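Local coordinates for photosystem II assembly protein Ycf48 (Thermosynechococcus elongatus, PDB 5OJ5) that acts early in photosystem II assembly and in replacing photodamaged D1, binding the C-terminal extension of D1 through a seven-bladed beta-propeller, at residues A[37-42]-A[263-268]; A[61-66]-A[325-330]; A[180-185]-A[214-219]. All coordinates share one frame; numbering follows the deposited sequence. Where two conformers were deposited one is given.

Interaction 1 (A[37-42]-A[263-268]); sequences LAIPAL and SPLRRN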
loop_
_atom_site.group_PDB
_atom_site.type_symbol
_atom_site.label_atom_id
_atom_site.label_comp_id
_atom_site.label_asym_id
_atom_site.label_seq_id
_atom_site.Cartn_x
_atom_site.Cartn_y
_atom_site.Cartn_z
ATOM N N LEU A 37 -22.934 -11.752 -18.544
ATOM C CA LEU A 37 -21.514 -11.733 -18.187
ATOM C C LEU A 37 -21.174 -10.854 -16.985
ATOM O O LEU A 37 -20.037 -10.895 -16.505
ATOM C CB LEU A 37 -20.637 -11.371 -19.397
ATOM C CG LEU A 37 -19.153 -11.788 -19.420
ATOM C CD1 LEU A 37 -18.983 -13.242 -19.882
ATOM C CD2 LEU A 37 -18.347 -10.855 -20.309
ATOM N N ALA A 38 -22.135 -10.084 -16.476
ATOM C CA ALA A 38 -21.856 -9.138 -15.403
ATOM C C ALA A 38 -22.013 -9.786 -14.025
ATOM O O ALA A 38 -22.507 -10.909 -13.879
ATOM C CB ALA A 38 -22.729 -7.889 -15.532
ATOM N N ILE A 39 -21.523 -9.081 -13.011
ATOM C CA ILE A 39 -21.819 -9.435 -11.628
ATOM C C ILE A 39 -22.782 -8.400 -11.089
ATOM O O ILE A 39 -22.970 -7.334 -11.716
ATOM C CB ILE A 39 -20.541 -9.542 -10.790
ATOM C CG1 ILE A 39 -19.833 -8.189 -10.637
ATOM C CG2 ILE A 39 -19.611 -10.579 -11.405
ATOM C CD1 ILE A 39 -18.703 -8.270 -9.669
ATOM N N PRO A 40 -23.455 -8.675 -9.968
ATOM C CA PRO A 40 -24.422 -7.707 -9.462
ATOM C C PRO A 40 -23.739 -6.400 -9.101
ATOM O O PRO A 40 -22.564 -6.377 -8.725
ATOM C CB PRO A 40 -25.021 -8.397 -8.226
ATOM C CG PRO A 40 -24.745 -9.832 -8.406
ATOM C CD PRO A 40 -23.425 -9.904 -9.131
ATOM N N ALA A 41 -24.500 -5.316 -9.236
ATOM C CA ALA A 41 -24.056 -3.993 -8.843
ATOM C C ALA A 41 -24.348 -3.775 -7.370
ATOM O O ALA A 41 -25.479 -4.001 -6.926
ATOM C CB ALA A 41 -24.796 -2.935 -9.652
ATOM N N LEU A 42 -23.359 -3.249 -6.655
ATOM C CA LEU A 42 -23.528 -2.882 -5.263
ATOM C C LEU A 42 -24.656 -1.872 -5.110
ATOM O O LEU A 42 -24.871 -1.029 -5.979
ATOM C CB LEU A 42 -22.213 -2.248 -4.795
ATOM C CG LEU A 42 -21.791 -2.218 -3.337
ATOM C CD1 LEU A 42 -21.732 -3.618 -2.762
ATOM C CD2 LEU A 42 -20.449 -1.498 -3.243
ATOM N N SER A 263 -12.624 -15.828 -9.621
ATOM C CA SER A 263 -12.722 -14.830 -10.681
ATOM C C SER A 263 -13.799 -13.852 -10.252
ATOM O O SER A 263 -14.990 -14.042 -10.554
ATOM C CB SER A 263 -13.113 -15.482 -11.999
ATOM O OG SER A 263 -12.214 -16.522 -12.289
ATOM N N PRO A 264 -13.425 -12.795 -9.547
ATOM C CA PRO A 264 -14.442 -11.850 -9.050
ATOM C C PRO A 264 -15.275 -11.187 -10.140
ATOM O O PRO A 264 -16.463 -10.927 -9.903
ATOM C CB PRO A 264 -13.581 -10.838 -8.280
ATOM C CG PRO A 264 -12.455 -11.663 -7.775
ATOM C CD PRO A 264 -12.117 -12.582 -8.915
ATOM N N LEU A 265 -14.699 -10.905 -11.315
ATOM C CA LEU A 265 -15.419 -10.312 -12.445
ATOM C C LEU A 265 -15.730 -11.325 -13.533
ATOM O O LEU A 265 -16.084 -10.933 -14.653
ATOM C CB LEU A 265 -14.643 -9.146 -13.054
ATOM C CG LEU A 265 -14.958 -7.784 -12.483
ATOM C CD1 LEU A 265 -14.134 -6.713 -13.136
ATOM C CD2 LEU A 265 -16.424 -7.462 -12.626
ATOM N N ARG A 266 -15.644 -12.610 -13.227
ATOM C CA ARG A 266 -16.012 -13.645 -14.196
ATOM C C ARG A 266 -15.305 -13.487 -15.555
ATOM O O ARG A 266 -15.855 -13.843 -16.601
ATOM C CB ARG A 266 -17.534 -13.697 -14.399
ATOM C CG ARG A 266 -18.325 -13.916 -13.121
ATOM C CD ARG A 266 -19.822 -13.904 -13.410
ATOM N NE ARG A 266 -20.197 -14.817 -14.492
ATOM C CZ ARG A 266 -21.292 -14.694 -15.243
ATOM N NH1 ARG A 266 -22.137 -13.684 -15.052
ATOM N NH2 ARG A 266 -21.547 -15.582 -16.199
ATOM N N ARG A 267 -14.101 -12.925 -15.583
ATOM C CA ARG A 267 -13.421 -12.718 -16.858
ATOM C C ARG A 267 -11.947 -12.459 -16.593
ATOM O O ARG A 267 -11.538 -12.216 -15.457
ATOM C CB ARG A 267 -14.060 -11.595 -17.695
ATOM C CG ARG A 267 -13.934 -10.194 -17.112
ATOM C CD ARG A 267 -15.109 -9.323 -17.567
ATOM N NE ARG A 267 -15.094 -7.998 -16.953
ATOM C CZ ARG A 267 -14.795 -6.873 -17.602
ATOM N NH1 ARG A 267 -14.807 -5.708 -16.963
ATOM N NH2 ARG A 267 -14.484 -6.912 -18.892
ATOM N N ASN A 268 -11.155 -12.521 -17.666
ATOM C CA ASN A 268 -9.705 -12.395 -17.599
ATOM C C ASN A 268 -9.199 -11.039 -18.065
ATOM O O ASN A 268 -7.998 -10.775 -17.955
ATOM C CB ASN A 268 -9.040 -13.475 -18.469
ATOM C CG ASN A 268 -9.459 -14.878 -18.083
ATOM O OD1 ASN A 268 -9.038 -15.403 -17.052
ATOM N ND2 ASN A 268 -10.283 -15.501 -18.919
#
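R266 meets the N-terminal segment with its guanidinium, and its NH1 donates to A38 O in the one hydrogen bond between 37-42 and 263-268. The NH1 to A38 O distance is 3.0 Å, and the bond is bent to 138° at the hydrogen. A38 O lies at the edge of the guanidinium, close to its plane, whereas NH1 sits tilted away from the plane of the A38 carbonyl. L37 O lies over one face of the same guanidinium. The arginine chain bends at its third torsion (chi3 52°), turning NE off the extended line.

I39 supplies the apolar half. Its CG1 stands between the backbone N and the carbonyl carbon (chi1 66°), the crowded position, with CG2 beside the N. CD1 touches L265 CD2 at 3.8 Å, the two side chains crossing at about a right angle, and comes within 3.5 Å of P264 O. The CG2 branch packs 3.9 Å from R266 CD, where the two side chains slide past each other in opposite directions. A type I turn from S263 to R266 presents L265 and R266 together; R266 N bonds to S263 O across it.

L265 also leans on L293 and Q304, and backbone bonds join P40 and L42 to Q304, so the N-terminal tail runs along the outermost strand of a propeller blade, 303-304. Chemically, one bent bond from an exposed arginine and the packing of I39 on L265 and the R266 chain join the segments, while Q304 holds the tail further along; the arginine charge may polarise A38 C=O.

Interaction 2 (A[61-66]-A[325-330]); sequences MSFIDR and QGFILG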
loop_
_atom_site.group_PDB
_atom_site.type_symbol
_atom_site.label_atom_id
_atom_site.label_comp_id
_atom_site.label_asym_id
_atom_site.label_seq_id
_atom_site.Cartn_x
_atom_site.Cartn_y
_atom_site.Cartn_z
ATOM N N MET A 61 0.024 7.098 2.008
ATOM C CA MET A 61 -0.700 7.999 2.892
ATOM C C MET A 61 -0.620 7.450 4.306
ATOM O O MET A 61 -0.706 6.249 4.496
ATOM C CB MET A 61 -2.144 8.138 2.389
ATOM C CG MET A 61 -3.042 9.056 3.203
ATOM S SD MET A 61 -4.780 9.036 2.721
ATOM C CE MET A 61 -4.697 9.620 1.045
ATOM N N SER A 62 -0.527 8.346 5.290
ATOM C CA SER A 62 -0.536 7.943 6.699
ATOM C C SER A 62 -1.102 9.061 7.549
ATOM O O SER A 62 -0.883 10.247 7.249
ATOM C CB SER A 62 0.883 7.560 7.143
ATOM O OG SER A 62 0.895 7.031 8.460
ATOM N N PHE A 63 -1.824 8.694 8.604
ATOM C CA PHE A 63 -2.458 9.645 9.486
ATOM C C PHE A 63 -1.792 9.685 10.865
ATOM O O PHE A 63 -1.430 8.654 11.448
ATOM C CB PHE A 63 -3.954 9.350 9.628
ATOM C CG PHE A 63 -4.767 9.936 8.504
ATOM C CD1 PHE A 63 -5.420 11.158 8.645
ATOM C CD2 PHE A 63 -4.837 9.310 7.291
ATOM C CE1 PHE A 63 -6.117 11.727 7.594
ATOM C CE2 PHE A 63 -5.546 9.902 6.220
ATOM C CZ PHE A 63 -6.166 11.108 6.384
ATOM N N ILE A 64 -1.681 10.894 11.401
ATOM C CA ILE A 64 -1.318 11.109 12.798
ATOM C C ILE A 64 -2.473 10.739 13.710
ATOM O O ILE A 64 -2.298 10.081 14.735
ATOM C CB ILE A 64 -0.950 12.590 12.979
ATOM C CG1 ILE A 64 0.344 12.882 12.221
ATOM C CG2 ILE A 64 -0.826 12.944 14.469
ATOM C CD1 ILE A 64 0.558 14.199 11.647
ATOM N N ASP A 65 -3.659 11.206 13.359
ATOM C CA ASP A 65 -4.869 10.976 14.129
ATOM C C ASP A 65 -6.015 10.957 13.121
ATOM O O ASP A 65 -5.795 10.850 11.912
ATOM C CB ASP A 65 -4.998 11.992 15.263
ATOM C CG ASP A 65 -5.073 13.420 14.772
ATOM O OD1 ASP A 65 -5.588 13.681 13.689
ATOM O OD2 ASP A 65 -4.691 14.328 15.514
ATOM N N ARG A 66 -7.251 11.010 13.596
ATOM C CA ARG A 66 -8.365 10.875 12.673
ATOM C C ARG A 66 -8.408 12.017 11.641
ATOM O O ARG A 66 -8.917 11.838 10.533
ATOM C CB ARG A 66 -9.664 10.883 13.496
ATOM C CG ARG A 66 -10.944 11.095 12.706
ATOM C CD ARG A 66 -12.137 10.546 13.448
ATOM N NE ARG A 66 -13.305 10.315 12.594
ATOM C CZ ARG A 66 -13.602 9.162 11.982
ATOM N NH1 ARG A 66 -12.805 8.096 12.071
ATOM N NH2 ARG A 66 -14.715 9.085 11.265
ATOM N N GLN A 325 -12.896 5.302 7.630
ATOM C CA GLN A 325 -11.969 6.230 6.992
ATOM C C GLN A 325 -11.061 5.434 6.080
ATOM O O GLN A 325 -10.359 4.515 6.539
ATOM C CB GLN A 325 -11.138 6.973 8.017
ATOM C CG GLN A 325 -10.255 8.035 7.401
ATOM C CD GLN A 325 -9.468 8.804 8.434
ATOM O OE1 GLN A 325 -9.061 8.244 9.434
ATOM N NE2 GLN A 325 -9.243 10.082 8.187
ATOM N N GLY A 326 -11.070 5.773 4.800
ATOM C CA GLY A 326 -10.282 5.035 3.830
ATOM C C GLY A 326 -10.165 5.778 2.532
ATOM O O GLY A 326 -10.963 6.670 2.231
ATOM N N PHE A 327 -9.153 5.394 1.763
ATOM C CA PHE A 327 -8.798 6.073 0.540
ATOM C C PHE A 327 -8.337 5.063 -0.484
ATOM O O PHE A 327 -7.736 4.034 -0.160
ATOM C CB PHE A 327 -7.678 7.097 0.777
ATOM C CG PHE A 327 -8.099 8.181 1.666
ATOM C CD1 PHE A 327 -8.649 9.336 1.182
ATOM C CD2 PHE A 327 -7.975 7.997 3.053
ATOM C CE1 PHE A 327 -9.080 10.307 2.101
ATOM C CE2 PHE A 327 -8.390 8.933 3.937
ATOM C CZ PHE A 327 -8.926 10.053 3.470
ATOM N N ILE A 328 -8.598 5.381 -1.733
ATOM C CA ILE A 328 -8.059 4.612 -2.851
ATOM C C ILE A 328 -7.248 5.567 -3.710
ATOM O O ILE A 328 -7.712 6.661 -4.054
ATOM C CB ILE A 328 -9.174 3.953 -3.665
ATOM C CG1 ILE A 328 -9.856 2.921 -2.752
ATOM C CG2 ILE A 328 -8.615 3.303 -4.905
ATOM C CD1 ILE A 328 -11.040 2.217 -3.355
ATOM N N LEU A 329 -6.023 5.168 -4.006
ATOM C CA LEU A 329 -5.107 5.952 -4.836
ATOM C C LEU A 329 -5.311 5.623 -6.317
ATOM O O LEU A 329 -5.213 4.455 -6.721
ATOM C CB LEU A 329 -3.652 5.717 -4.415
ATOM C CG LEU A 329 -3.328 5.833 -2.932
ATOM C CD1 LEU A 329 -1.854 5.667 -2.699
ATOM C CD2 LEU A 329 -3.758 7.113 -2.280
ATOM N N GLY A 330 -5.674 6.632 -7.089
ATOM C CA GLY A 330 -5.765 6.565 -8.525
ATOM C C GLY A 330 -4.553 7.166 -9.194
ATOM O O GLY A 330 -3.525 7.401 -8.561
HETATM O O HOH W 1 -6.746 8.174 10.937
#
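M61 lays its sulfur over one face of the F327 ring in a Met-aromatic contact, SD 3.3 Å above the plane and offset toward the rim, closest to CD2. CG of M61 stands anti to the backbone N (chi1 -180°), and the chain bends at chi3 so that CE also lies over this ring, in a CH-pi contact 4.1 Å from its centroid. F63 and F327 meet through their CE2 atoms at 3.8 Å, an offset pair, planes 16° apart, with little overlap between the rings. Q325 comes tip to tip with F63, its NE2 over one face toward the rim.

That same NE2 donates to R66 O at 2.9 Å and has a second acceptor in G84 O, while a water bridges Q325 OE1 and D65 O. Further out, R66 forms a salt bridge with D324, F321 meets F63 edge-to-face, and L335 backs M61 and F327.

The short strands 61-63 and 325-329 run nearly antiparallel in separate sheets, their axes 9.6 Å apart at closest. The chemistry implies an apolar, polarisable interface between neighbouring blades of the seven-bladed propeller, bordered by an amide whose NE2 is gripped by two carbonyls and whose oxygen is served by water.

Interaction 3 (A[180-185]-A[214-219]); sequences EAIGVM and TAWEPH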
loop_
_atom_site.group_PDB
_atom_site.type_symbol
_atom_site.label_atom_id
_atom_site.label_comp_id
_atom_site.label_asym_id
_atom_site.label_seq_id
_atom_site.Cartn_x
_atom_site.Cartn_y
_atom_site.Cartn_z
ATOM N N GLU A 180 20.502 -10.296 2.944
ATOM C CA GLU A 180 20.523 -11.156 1.750
ATOM C C GLU A 180 19.436 -10.648 0.818
ATOM O O GLU A 180 18.239 -10.885 1.042
ATOM C CB GLU A 180 20.275 -12.607 2.163
ATOM C CG GLU A 180 21.313 -13.171 3.055
ATOM C CD GLU A 180 20.781 -13.465 4.428
ATOM O OE1 GLU A 180 21.079 -14.581 4.930
ATOM O OE2 GLU A 180 20.100 -12.557 5.002
ATOM N N ALA A 181 19.841 -9.890 -0.191
ATOM C CA ALA A 181 18.894 -9.278 -1.121
ATOM C C ALA A 181 18.210 -10.327 -1.988
ATOM O O ALA A 181 18.813 -11.346 -2.347
ATOM C CB ALA A 181 19.668 -8.293 -2.002
ATOM N N ILE A 182 16.978 -10.020 -2.410
ATOM C CA ILE A 182 16.098 -10.929 -3.154
ATOM C C ILE A 182 15.626 -10.391 -4.504
ATOM O O ILE A 182 14.594 -10.872 -5.042
ATOM C CB ILE A 182 14.888 -11.357 -2.314
ATOM C CG1 ILE A 182 14.029 -10.148 -1.901
ATOM C CG2 ILE A 182 15.355 -12.155 -1.122
ATOM C CD1 ILE A 182 12.657 -10.557 -1.308
ATOM N N GLY A 183 16.332 -9.453 -5.091
ATOM C CA GLY A 183 15.874 -8.877 -6.354
ATOM C C GLY A 183 14.763 -7.884 -6.116
ATOM O O GLY A 183 14.276 -7.695 -4.985
ATOM N N VAL A 184 14.418 -7.149 -7.162
ATOM C CA VAL A 184 13.476 -6.037 -7.009
ATOM C C VAL A 184 12.082 -6.574 -6.831
ATOM O O VAL A 184 11.522 -7.176 -7.725
ATOM C CB VAL A 184 13.582 -5.071 -8.203
ATOM C CG1 VAL A 184 12.620 -3.910 -8.000
ATOM C CG2 VAL A 184 15.021 -4.506 -8.364
ATOM N N MET A 185 11.488 -6.321 -5.699
ATOM C CA MET A 185 10.170 -6.863 -5.388
ATOM C C MET A 185 9.104 -6.186 -6.229
ATOM O O MET A 185 9.082 -4.971 -6.373
ATOM C CB MET A 185 9.898 -6.558 -3.900
ATOM C CG MET A 185 10.900 -7.169 -2.926
ATOM S SD MET A 185 10.696 -6.739 -1.222
ATOM C CE MET A 185 10.872 -4.989 -1.285
ATOM N N THR A 214 16.702 -14.780 9.537
ATOM C CA THR A 214 17.824 -14.016 9.014
ATOM C C THR A 214 17.786 -13.800 7.510
ATOM O O THR A 214 18.648 -13.094 6.989
ATOM C CB THR A 214 19.163 -14.630 9.408
ATOM O OG1 THR A 214 19.276 -15.927 8.814
ATOM C CG2 THR A 214 19.276 -14.731 10.901
ATOM N N ALA A 215 16.811 -14.372 6.813
ATOM C CA ALA A 215 16.684 -14.230 5.377
ATOM C C ALA A 215 15.215 -14.421 5.048
ATOM O O ALA A 215 14.471 -15.025 5.821
ATOM C CB ALA A 215 17.515 -15.294 4.640
ATOM N N TRP A 216 14.821 -13.943 3.885
ATOM C CA TRP A 216 13.483 -14.245 3.368
ATOM C C TRP A 216 13.373 -15.736 3.056
ATOM O O TRP A 216 14.344 -16.384 2.657
ATOM C CB TRP A 216 13.270 -13.469 2.057
ATOM C CG TRP A 216 13.143 -11.973 2.250
ATOM C CD1 TRP A 216 14.162 -11.083 2.293
ATOM C CD2 TRP A 216 11.951 -11.231 2.396
ATOM N NE1 TRP A 216 13.675 -9.808 2.448
ATOM C CE2 TRP A 216 12.314 -9.878 2.517
ATOM C CE3 TRP A 216 10.599 -11.563 2.398
ATOM C CZ2 TRP A 216 11.363 -8.864 2.624
ATOM C CZ3 TRP A 216 9.649 -10.531 2.542
ATOM C CH2 TRP A 216 10.043 -9.215 2.636
ATOM N N GLU A 217 12.170 -16.263 3.164
ATOM C CA GLU A 217 11.872 -17.647 2.806
ATOM C C GLU A 217 11.087 -17.666 1.507
ATOM O O GLU A 217 9.972 -17.121 1.477
ATOM C CB GLU A 217 11.030 -18.276 3.919
ATOM C CG GLU A 217 10.587 -19.699 3.652
ATOM C CD GLU A 217 10.123 -20.383 4.926
ATOM O OE1 GLU A 217 10.154 -21.629 4.974
ATOM O OE2 GLU A 217 9.714 -19.675 5.884
ATOM N N PRO A 218 11.600 -18.271 0.427
ATOM C CA PRO A 218 10.848 -18.325 -0.835
ATOM C C PRO A 218 9.799 -19.422 -0.797
ATOM O O PRO A 218 9.954 -20.453 -0.128
ATOM C CB PRO A 218 11.938 -18.662 -1.863
ATOM C CG PRO A 218 12.944 -19.462 -1.090
ATOM C CD PRO A 218 12.942 -18.869 0.296
ATOM N N HIS A 219 8.737 -19.193 -1.542
ATOM C CA HIS A 219 7.610 -20.117 -1.675
ATOM C C HIS A 219 7.202 -20.141 -3.149
ATOM O O HIS A 219 7.053 -19.087 -3.766
ATOM C CB HIS A 219 6.407 -19.638 -0.868
ATOM C CG HIS A 219 6.690 -19.441 0.569
ATOM N ND1 HIS A 219 6.660 -20.451 1.493
ATOM C CD2 HIS A 219 7.061 -18.324 1.232
ATOM C CE1 HIS A 219 6.967 -19.947 2.682
ATOM N NE2 HIS A 219 7.183 -18.649 2.545
HETATM O O HOH W 2 16.859 -13.118 2.011
#
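I182 covers one face of the W216 indole: its CD1 stands almost straight above the five-membered ring, 3.7 Å from the centroid and 4° off the normal, a CH-pi contact. The two side chains cross at about a right angle. The other I182 branch, CG2, touches W216 CD1 at 3.8 Å. At the indole edge lie E180 O and, in the ring plane, a bridging water. M185 SD approaches the six-membered ring obliquely, a looser Met-aromatic contact at 5.1 Å from its centroid.

In I182, chi1 (61°) sets CG1 between the backbone N and the carbonyl carbon, and chi2 near anti (168°) extends CD1 from it, over the ring. The indole is fixed from elsewhere as well: NE1 donates to G162 O, and Y196, A198 and S207, on strands 196-199 and 205-209, touch the W216 side chain.

Polar contacts continue from the indole edge toward T214. The water oxygen lies 2.8 Å from E180 O, to which it donates, and accepts from W216 N. E180 bends at chi2, and its OE2 comes to 2.5 Å from T214 O, so short that the acid is probably protonated. OE1 of E180 rests 3.6 Å from A215 CB.

Segment 180-185 links the sheet 144-178 to the next, 187-220, and 214-219 leads into the outermost strand of the latter; it also belongs to the Arg-rich patch. The contact thus lays the linker against the edge of the blade it enters. Its chemistry implies a tryptophan covered on one face by an aliphatic CH-pi contact and held by bonds from both of its N-H groups, with a water, rather than a direct backbone bond, joining the segments beside it.

Overall arrangement
From the N terminus, residues 37-42 meet 263-268, closing a long loop (interaction 1). Interaction 2 starts inside that loop at 61-66 but ends beyond it at 325-330, so the two cross. Interaction 3 closes a short loop, 180-185 to 214-219, nested inside both. Interaction 1 lays the N-terminal tail beside the link between strands 246-251 and 272-277; interaction 2 joins sheet 58-90 to the last sheet, where strand 47-51 pairs with C-terminal strands to close the propeller ring; interaction 3 ties the linker between sheets 144-178 and 187-220 to the lead-in of strand 217-220. Interactions 2 and 3 lie on opposite sides of the chain's centre, their centres about 29 Å apart. None of the three touches another.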